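Local coordinates for aeromonas extracellular serine protease (Aeromonas sobria, PDB 3WQB), which cleaves peptide bonds after paired basic residues, one of them lysine, as a calcium-binding extracellular serine protease with a subtilisin domain and a P-domain, at residues Lys442-Gly447 and Leu585-Leu590; Arg186-Leu191 and Asp530-Ser535. The protein carries 1 engineered substitution. All coordinates share one frame; numbering follows the deposited sequence.

Contact 1: Lys442-Gly447 and Leu585-Leu590; sequences KINVTG and LISWSL
The terminal methyl of I443 lies over one face of the W588 indole, with CD1 3.8 Å from the centroid of the five-membered ring and 20° off its normal, a CH-pi contact. CD1 sits toward the rim of the ring, nearest CE2, and the two side chains run side by side on the same face of the sheet. W588 has CG between its own backbone N and carbonyl carbon (chi1 69°), which starts the indole on its way toward I443. Isoleucine suits this place because its long branch carries CD1 over the ring face while CB, at the branch point, packs beside NE1. Behind the side chains, I443 and W588 form an antiparallel hydrogen-bonded pair: I443 N to W588 O measures 2.8 Å and is almost collinear with the carbonyl, while W588 N to I443 O is 3.0 Å.

On the other face K442 reaches over two serines. CG, anti to the backbone N (chi1 -174°), lies 3.4 Å from S589 OG, and the extended chain beyond it brings CE to 3.8 Å from S587 OG, so small residues fit beneath the lysine's aliphatic part. Past the end of the strand, V445 N still bonds I586 O at 2.9 Å, and V445 CG2 packs on L585 CD2 at 3.9 Å. A water donates to both V445 O and L585 O, bridging the two segments where direct pairing stops.

The indole is positioned from outside by S462, whose OG is hydrogen-bonded to W588 NE1. Within the P-domain, strand 583-595 runs between strands 436-444 and 471-482; I586 and S587 both face S480 in a classic beta bulge. I443 and W588 point toward the second sheet, where strands 460-466 and 545-553 contribute S462, T464 and L549.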
ATOM      1  N   LYS A 442      11.353  20.869 -11.578  1.00 14.72           N
ATOM      2  CA  LYS A 442      12.626  20.176 -11.387  1.00 15.30           C
ATOM      3  C   LYS A 442      13.718  21.152 -10.982  1.00 15.15           C
ATOM      4  O   LYS A 442      13.859  22.233 -11.564  1.00 15.52           O
ATOM      5  CB  LYS A 442      13.032  19.408 -12.656  1.00 15.96           C
ATOM      6  CG  LYS A 442      14.280  18.538 -12.475  1.00 17.03           C
ATOM      7  CD  LYS A 442      14.420  17.498 -13.572  1.00 20.72           C
ATOM      8  CE  LYS A 442      15.567  16.543 -13.265  1.00 22.69           C
ATOM      9  NZ  LYS A 442      15.549  15.339 -14.147  1.00 24.99           N
ATOM     10  N   ILE A 443      14.497  20.751  -9.985  1.00 15.41           N
ATOM     11  CA  ILE A 443      15.606  21.546  -9.491  1.00 16.44           C
ATOM     12  C   ILE A 443      16.871  20.709  -9.615  1.00 16.78           C
ATOM     13  O   ILE A 443      17.059  19.746  -8.873  1.00 16.97           O
ATOM     14  CB  ILE A 443      15.395  21.978  -8.008  1.00 16.26           C
ATOM     15  CG1 ILE A 443      14.035  22.668  -7.810  1.00 16.88           C
ATOM     16  CG2 ILE A 443      16.531  22.883  -7.544  1.00 17.02           C
ATOM     17  CD1 ILE A 443      12.900  21.729  -7.440  1.00 17.50           C
ATOM     18  N   ASN A 444      17.730  21.068 -10.567  1.00 17.96           N
ATOM     19  CA  ASN A 444      19.043  20.453 -10.677  1.00 18.99           C
ATOM     20  C   ASN A 444      20.002  21.155  -9.724  1.00 19.66           C
ATOM     21  O   ASN A 444      20.069  22.385  -9.699  1.00 20.51           O
ATOM     22  CB  ASN A 444      19.573  20.529 -12.112  1.00 19.17           C
ATOM     23  CG  ASN A 444      18.739  19.722 -13.091  1.00 20.76           C
ATOM     24  OD1 ASN A 444      18.498  18.531 -12.891  1.00 23.27           O
ATOM     25  ND2 ASN A 444      18.307  20.365 -14.162  1.00 24.75           N
ATOM     26  N   VAL A 445      20.740  20.370  -8.947  1.00 19.80           N
ATOM     27  CA  VAL A 445      21.586  20.905  -7.886  1.00 21.08           C
ATOM     28  C   VAL A 445      23.037  20.798  -8.333  1.00 21.55           C
ATOM     29  O   VAL A 445      23.450  19.775  -8.881  1.00 21.56           O
ATOM     30  CB  VAL A 445      21.335  20.160  -6.550  1.00 21.12           C
ATOM     31  CG1 VAL A 445      22.270  20.651  -5.452  1.00 22.21           C
ATOM     32  CG2 VAL A 445      19.887  20.340  -6.113  1.00 21.65           C
ATOM     33  N   THR A 446      23.795  21.868  -8.115  1.00 22.92           N
ATOM     34  CA  THR A 446      25.173  21.962  -8.597  1.00 24.28           C
ATOM     35  C   THR A 446      26.106  22.560  -7.547  1.00 24.30           C
ATOM     36  O   THR A 446      25.666  23.215  -6.595  1.00 24.72           O
ATOM     37  CB  THR A 446      25.272  22.830  -9.881  1.00 24.79           C
ATOM     38  OG1 THR A 446      24.786  24.148  -9.611  1.00 26.50           O
ATOM     39  CG2 THR A 446      24.476  22.220 -11.040  1.00 25.74           C
ATOM     40  N   GLY A 447      27.401  22.329  -7.731  1.00 24.49           N
ATOM     41  CA  GLY A 447      28.418  22.940  -6.887  1.00 24.28           C
ATOM     42  C   GLY A 447      28.470  22.434  -5.458  1.00 23.87           C
ATOM     43  O   GLY A 447      27.967  21.350  -5.147  1.00 24.39           O
ATOM     44  N   LEU A 585      23.682  15.370  -3.729  1.00 15.11           N
ATOM     45  CA  LEU A 585      22.329  15.586  -4.235  1.00 14.85           C
ATOM     46  C   LEU A 585      22.429  16.026  -5.694  1.00 15.09           C
ATOM     47  O   LEU A 585      23.143  16.981  -6.016  1.00 15.94           O
ATOM     48  CB  LEU A 585      21.599  16.647  -3.405  1.00 14.66           C
ATOM     49  CG  LEU A 585      20.167  16.997  -3.810  1.00 14.53           C
ATOM     50  CD1 LEU A 585      19.229  15.781  -3.750  1.00 14.72           C
ATOM     51  CD2 LEU A 585      19.637  18.121  -2.947  1.00 15.55           C
ATOM     52  N   ILE A 586      21.723  15.315  -6.564  1.00 14.78           N
ATOM     53  CA  ILE A 586      21.760  15.568  -8.007  1.00 14.97           C
ATOM     54  C   ILE A 586      20.598  16.471  -8.441  1.00 14.76           C
ATOM     55  O   ILE A 586      20.801  17.509  -9.071  1.00 14.88           O
ATOM     56  CB  ILE A 586      21.768  14.233  -8.812  1.00 15.12           C
ATOM     57  CG1 ILE A 586      23.023  13.416  -8.478  1.00 16.11           C
ATOM     58  CG2 ILE A 586      21.654  14.496 -10.326  1.00 15.29           C
ATOM     59  CD1 ILE A 586      22.945  11.952  -8.885  1.00 16.84           C
ATOM     60  N   SER A 587      19.379  16.070  -8.096  1.00 13.98           N
ATOM     61  CA  SER A 587      18.201  16.827  -8.477  1.00 14.15           C
ATOM     62  C   SER A 587      17.045  16.391  -7.614  1.00 13.11           C
ATOM     63  O   SER A 587      17.069  15.313  -7.031  1.00 13.41           O
ATOM     64  CB  SER A 587      17.836  16.573  -9.941  1.00 14.47           C
ATOM     65  OG  SER A 587      17.385  15.249 -10.138  1.00 17.58           O
ATOM     66  N   TRP A 588      16.025  17.235  -7.547  1.00 12.69           N
ATOM     67  CA  TRP A 588      14.740  16.799  -7.044  1.00 12.38           C
ATOM     68  C   TRP A 588      13.653  17.509  -7.816  1.00 12.57           C
ATOM     69  O   TRP A 588      13.911  18.536  -8.454  1.00 13.14           O
ATOM     70  CB  TRP A 588      14.604  17.020  -5.536  1.00 12.72           C
ATOM     71  CG  TRP A 588      14.513  18.445  -5.084  1.00 11.82           C
ATOM     72  CD1 TRP A 588      15.483  19.403  -5.174  1.00 13.08           C
ATOM     73  CD2 TRP A 588      13.392  19.064  -4.441  1.00 11.69           C
ATOM     74  NE1 TRP A 588      15.034  20.577  -4.636  1.00 12.98           N
ATOM     75  CE2 TRP A 588      13.753  20.400  -4.176  1.00 11.78           C
ATOM     76  CE3 TRP A 588      12.109  18.623  -4.083  1.00 10.97           C
ATOM     77  CZ2 TRP A 588      12.888  21.296  -3.543  1.00 12.45           C
ATOM     78  CZ3 TRP A 588      11.252  19.510  -3.450  1.00 11.15           C
ATOM     79  CH2 TRP A 588      11.646  20.831  -3.184  1.00 12.07           C
ATOM     80  N   SER A 589      12.447  16.954  -7.765  1.00 12.60           N
ATOM     81  CA  SER A 589      11.296  17.548  -8.417  1.00 12.57           C
ATOM     82  C   SER A 589      10.123  17.554  -7.451  1.00 12.39           C
ATOM     83  O   SER A 589       9.983  16.653  -6.628  1.00 12.57           O
ATOM     84  CB  SER A 589      10.929  16.778  -9.685  1.00 13.35           C
ATOM     85  OG  SER A 589      11.984  16.812 -10.622  1.00 14.74           O
ATOM     86  N   LEU A 590       9.286  18.577  -7.575  1.00 12.09           N
ATOM     87  CA  LEU A 590       8.130  18.762  -6.708  1.00 11.44           C
ATOM     88  C   LEU A 590       6.854  18.864  -7.523  1.00 11.92           C
ATOM     89  O   LEU A 590       6.789  19.634  -8.487  1.00 11.84           O
ATOM     90  CB  LEU A 590       8.300  20.040  -5.863  1.00 11.80           C
ATOM     91  CG  LEU A 590       7.148  20.445  -4.944  1.00 11.87           C
ATOM     92  CD1 LEU A 590       6.900  19.397  -3.853  1.00 13.30           C
ATOM     93  CD2 LEU A 590       7.428  21.798  -4.319  1.00 14.59           C
TER
HETATM   94  O   HOH W   1      24.893  17.528  -8.104  1.00 21.19           O

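Contact 2: Arg186-Leu191 and Asp530-Ser535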
ATOM      1  N   ARG A 186      13.626   2.163  -6.392  1.00 16.59           N
ATOM      2  CA  ARG A 186      13.108   2.121  -7.747  1.00 17.93           C
ATOM      3  C   ARG A 186      12.592   3.463  -8.204  1.00 18.65           C
ATOM      4  O   ARG A 186      12.081   4.239  -7.410  1.00 18.50           O
ATOM      5  CB  ARG A 186      12.015   1.067  -7.860  1.00 18.79           C
ATOM      6  CG  ARG A 186      12.576  -0.336  -7.973  1.00 20.45           C
ATOM      7  CD  ARG A 186      11.482  -1.354  -7.925  1.00 23.88           C
ATOM      8  NE  ARG A 186      12.015  -2.699  -7.780  1.00 24.54           N
ATOM      9  CZ  ARG A 186      11.669  -3.731  -8.542  1.00 25.71           C
ATOM     10  NH1 ARG A 186      10.771  -3.586  -9.513  1.00 26.31           N
ATOM     11  NH2 ARG A 186      12.218  -4.917  -8.324  1.00 26.63           N
ATOM     12  N   SER A 187      12.758   3.732  -9.493  1.00 19.87           N
ATOM     13  CA  SER A 187      12.060   4.825 -10.152  1.00 21.25           C
ATOM     14  C   SER A 187      10.574   4.466 -10.319  1.00 21.52           C
ATOM     15  O   SER A 187      10.226   3.293 -10.475  1.00 21.73           O
ATOM     16  CB  SER A 187      12.700   5.093 -11.514  1.00 21.93           C
ATOM     17  OG  SER A 187      11.891   5.954 -12.288  1.00 24.19           O
ATOM     18  N   ALA A 188       9.693   5.465 -10.275  1.00 22.19           N
ATOM     19  CA  ALA A 188       8.264   5.212 -10.486  1.00 22.61           C
ATOM     20  C   ALA A 188       7.841   5.429 -11.945  1.00 22.67           C
ATOM     21  O   ALA A 188       6.668   5.264 -12.302  1.00 23.45           O
ATOM     22  CB  ALA A 188       7.429   6.074  -9.544  1.00 22.81           C
ATOM     23  N   ASN A 189       8.817   5.756 -12.786  1.00 22.89           N
ATOM     24  CA  ASN A 189       8.558   6.185 -14.161  1.00 22.93           C
ATOM     25  C   ASN A 189       8.574   5.109 -15.245  1.00 21.81           C
ATOM     26  O   ASN A 189       8.409   5.428 -16.426  1.00 22.15           O
ATOM     27  CB  ASN A 189       9.517   7.319 -14.531  1.00 23.71           C
ATOM     28  CG  ASN A 189       9.262   8.574 -13.731  1.00 26.37           C
ATOM     29  OD1 ASN A 189       8.117   9.029 -13.612  1.00 29.35           O
ATOM     30  ND2 ASN A 189      10.325   9.146 -13.180  1.00 28.83           N
ATOM     31  N   SER A 190       8.756   3.849 -14.859  1.00 20.25           N
ATOM     32  CA  SER A 190       8.719   2.748 -15.817  1.00 18.86           C
ATOM     33  C   SER A 190       7.352   2.706 -16.505  1.00 17.50           C
ATOM     34  O   SER A 190       6.351   3.156 -15.947  1.00 17.17           O
ATOM     35  CB  SER A 190       9.027   1.417 -15.133  1.00 19.46           C
ATOM     36  OG  SER A 190       8.015   1.080 -14.204  1.00 20.71           O
ATOM     37  N   LEU A 191       7.313   2.169 -17.718  1.00 15.93           N
ATOM     38  CA  LEU A 191       6.072   2.160 -18.486  1.00 15.22           C
ATOM     39  C   LEU A 191       4.948   1.370 -17.824  1.00 14.81           C
ATOM     40  O   LEU A 191       3.789   1.778 -17.891  1.00 14.59           O
ATOM     41  CB  LEU A 191       6.328   1.650 -19.896  1.00 15.14           C
ATOM     42  CG  LEU A 191       7.083   2.602 -20.833  1.00 16.05           C
ATOM     43  CD1 LEU A 191       7.179   1.961 -22.191  1.00 16.88           C
ATOM     44  CD2 LEU A 191       6.404   3.965 -20.939  1.00 16.99           C
ATOM     45  N   ASP A 530      15.293   9.306  -9.491  1.00 14.88           N
ATOM     46  CA  ASP A 530      13.856   9.628  -9.556  1.00 14.92           C
ATOM     47  C   ASP A 530      13.036   8.759  -8.594  1.00 14.22           C
ATOM     48  O   ASP A 530      11.974   8.237  -8.948  1.00 14.65           O
ATOM     49  CB  ASP A 530      13.303   9.488 -10.983  1.00 15.63           C
ATOM     50  CG  ASP A 530      13.841  10.531 -11.950  1.00 18.28           C
ATOM     51  OD1 ASP A 530      14.269  11.617 -11.513  1.00 20.05           O
ATOM     52  OD2 ASP A 530      13.808  10.249 -13.169  1.00 22.22           O
ATOM     53  N   MET A 531      13.543   8.582  -7.379  1.00 12.81           N
ATOM     54  CA  MET A 531      12.770   7.860  -6.381  1.00 12.58           C
ATOM     55  C   MET A 531      11.630   8.753  -5.914  1.00 11.83           C
ATOM     56  O   MET A 531      11.859   9.885  -5.500  1.00 11.63           O
ATOM     57  CB  MET A 531      13.618   7.433  -5.192  1.00 13.13           C
ATOM     58  CG  MET A 531      12.799   6.589  -4.234  1.00 14.96           C
ATOM     59  SD  MET A 531      13.645   6.123  -2.743  1.00 21.92           S
ATOM     60  CE  MET A 531      12.278   6.103  -1.593  1.00 19.78           C
ATOM     61  N   ARG A 532      10.408   8.236  -5.986  1.00 11.67           N
ATOM     62  CA  ARG A 532       9.229   9.034  -5.672  1.00 11.71           C
ATOM     63  C   ARG A 532       8.763   8.816  -4.237  1.00 11.39           C
ATOM     64  O   ARG A 532       8.794   7.684  -3.715  1.00 11.56           O
ATOM     65  CB  ARG A 532       8.087   8.757  -6.657  1.00 11.74           C
ATOM     66  CG  ARG A 532       6.966   9.789  -6.596  1.00 11.76           C
ATOM     67  CD  ARG A 532       5.892   9.530  -7.621  1.00 11.96           C
ATOM     68  NE  ARG A 532       5.336   8.191  -7.443  1.00 11.81           N
ATOM     69  CZ  ARG A 532       4.579   7.561  -8.331  1.00 12.77           C
ATOM     70  NH1 ARG A 532       4.277   8.146  -9.484  1.00 15.23           N
ATOM     71  NH2 ARG A 532       4.131   6.339  -8.065  1.00 14.32           N
ATOM     72  N   MET A 533       8.358   9.917  -3.600  1.00 10.51           N
ATOM     73  CA  MET A 533       7.777   9.881  -2.263  1.00 10.92           C
ATOM     74  C   MET A 533       6.571  10.812  -2.232  1.00 10.24           C
ATOM     75  O   MET A 533       6.504  11.782  -2.998  1.00 10.95           O
ATOM     76  CB  MET A 533       8.802  10.312  -1.216  1.00 11.75           C
ATOM     77  CG  MET A 533       9.986   9.369  -1.098  1.00 14.47           C
ATOM     78  SD  MET A 533      11.499  10.155  -0.496  1.00 16.47           S
ATOM     79  CE  MET A 533      12.012  11.030  -1.961  1.00 20.50           C
ATOM     80  N   LEU A 534       5.608  10.511  -1.365  1.00  9.24           N
ATOM     81  CA  LEU A 534       4.436  11.364  -1.203  1.00  9.39           C
ATOM     82  C   LEU A 534       4.272  11.746   0.265  1.00  9.07           C
ATOM     83  O   LEU A 534       4.596  10.959   1.157  1.00  9.04           O
ATOM     84  CB  LEU A 534       3.186  10.653  -1.738  1.00  9.46           C
ATOM     85  CG  LEU A 534       1.869  11.428  -1.611  1.00  9.26           C
ATOM     86  CD1 LEU A 534       0.990  11.206  -2.816  1.00 11.32           C
ATOM     87  CD2 LEU A 534       1.101  11.083  -0.330  1.00  9.81           C
ATOM     88  N   SER A 535       3.786  12.959   0.512  1.00  8.62           N
ATOM     89  CA  SER A 535       3.378  13.340   1.856  1.00  9.15           C
ATOM     90  C   SER A 535       1.955  13.865   1.892  1.00  9.22           C
ATOM     91  O   SER A 535       1.541  14.664   1.037  1.00  9.38           O
ATOM     92  CB  SER A 535       4.310  14.384   2.454  1.00  9.38           C
ATOM     93  OG  SER A 535       3.810  14.796   3.711  1.00 10.01           O
TER
HETATM   94  O   HOH W   2       9.803   5.550  -6.784  1.00 13.40           O
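A188 sets its methyl group squarely on the guanidinium of R532: CB stands 3.4 Å above the plane, over its centre, and its nearest atom there is CZ, with NE and NH2 only slightly farther. Alanine suits the spot because a single methyl can rest on the flat group without covering its N-H edges. R532 carries CG anti to the backbone N (chi1 -166°), and a bend at chi3 (57°) sets the course of the chain from CD to NE. The guanidinium is gripped at all three nitrogens: NH1 forms a salt bridge with D197, NH2 bonds P248 O, and NE bonds S251 OG. These partners fix the plane on which A188 rests, and D197 probably offsets much of the arginine's charge.

N189 and D530 meet differently. Their side chains cross at about a right angle, with amide and carboxylate planes 81° apart, and ND2 stays 3.7 Å from D530 OD2, a polar approach without a hydrogen bond. The turn before N189 is shaped by S187, whose OG accepts from N189 N at 3.1 Å, forming an ST turn; serine suits the place because its short side chain puts a hydroxyl acceptor within range of the N-H two residues on. S187 OG also lies 4.0 Å from D530 CB. The backbones are joined through a water that donates to R186 O at 2.7 Å and accepts from R532 N at 2.9 Å.

This is an interface between the two domains. The subtilisin-domain loop 186-191 leads from strand 173-179 into helix 191-205, with S190 at the N-cap, and the same helix supplies D197. On the P-domain side, D530 and M531 both face V479 in a G1 beta bulge, and beyond the corner at D530, residues M531 to S535 pair antiparallel with strand 471-482.

Both contacts reach the same antiparallel P-domain sheet, in which strand 471-482 lies between the strands that carry 530-535 and 585-590. Their centres are 15 Å apart and their nearest atoms about 5 Å, without touching. Contact 1 is internal to the P-domain, whereas contact 2 joins that domain to the subtilisin domain, and 530-535 comes between the two segments of contact 1 in the sequence. Neither contact forms a calcium site: the L585 side chain of contact 1 is about 11 Å from that of the calcium ligand D553, and contact 2 lies away from the annotated sites, including the predicted charge relay residues.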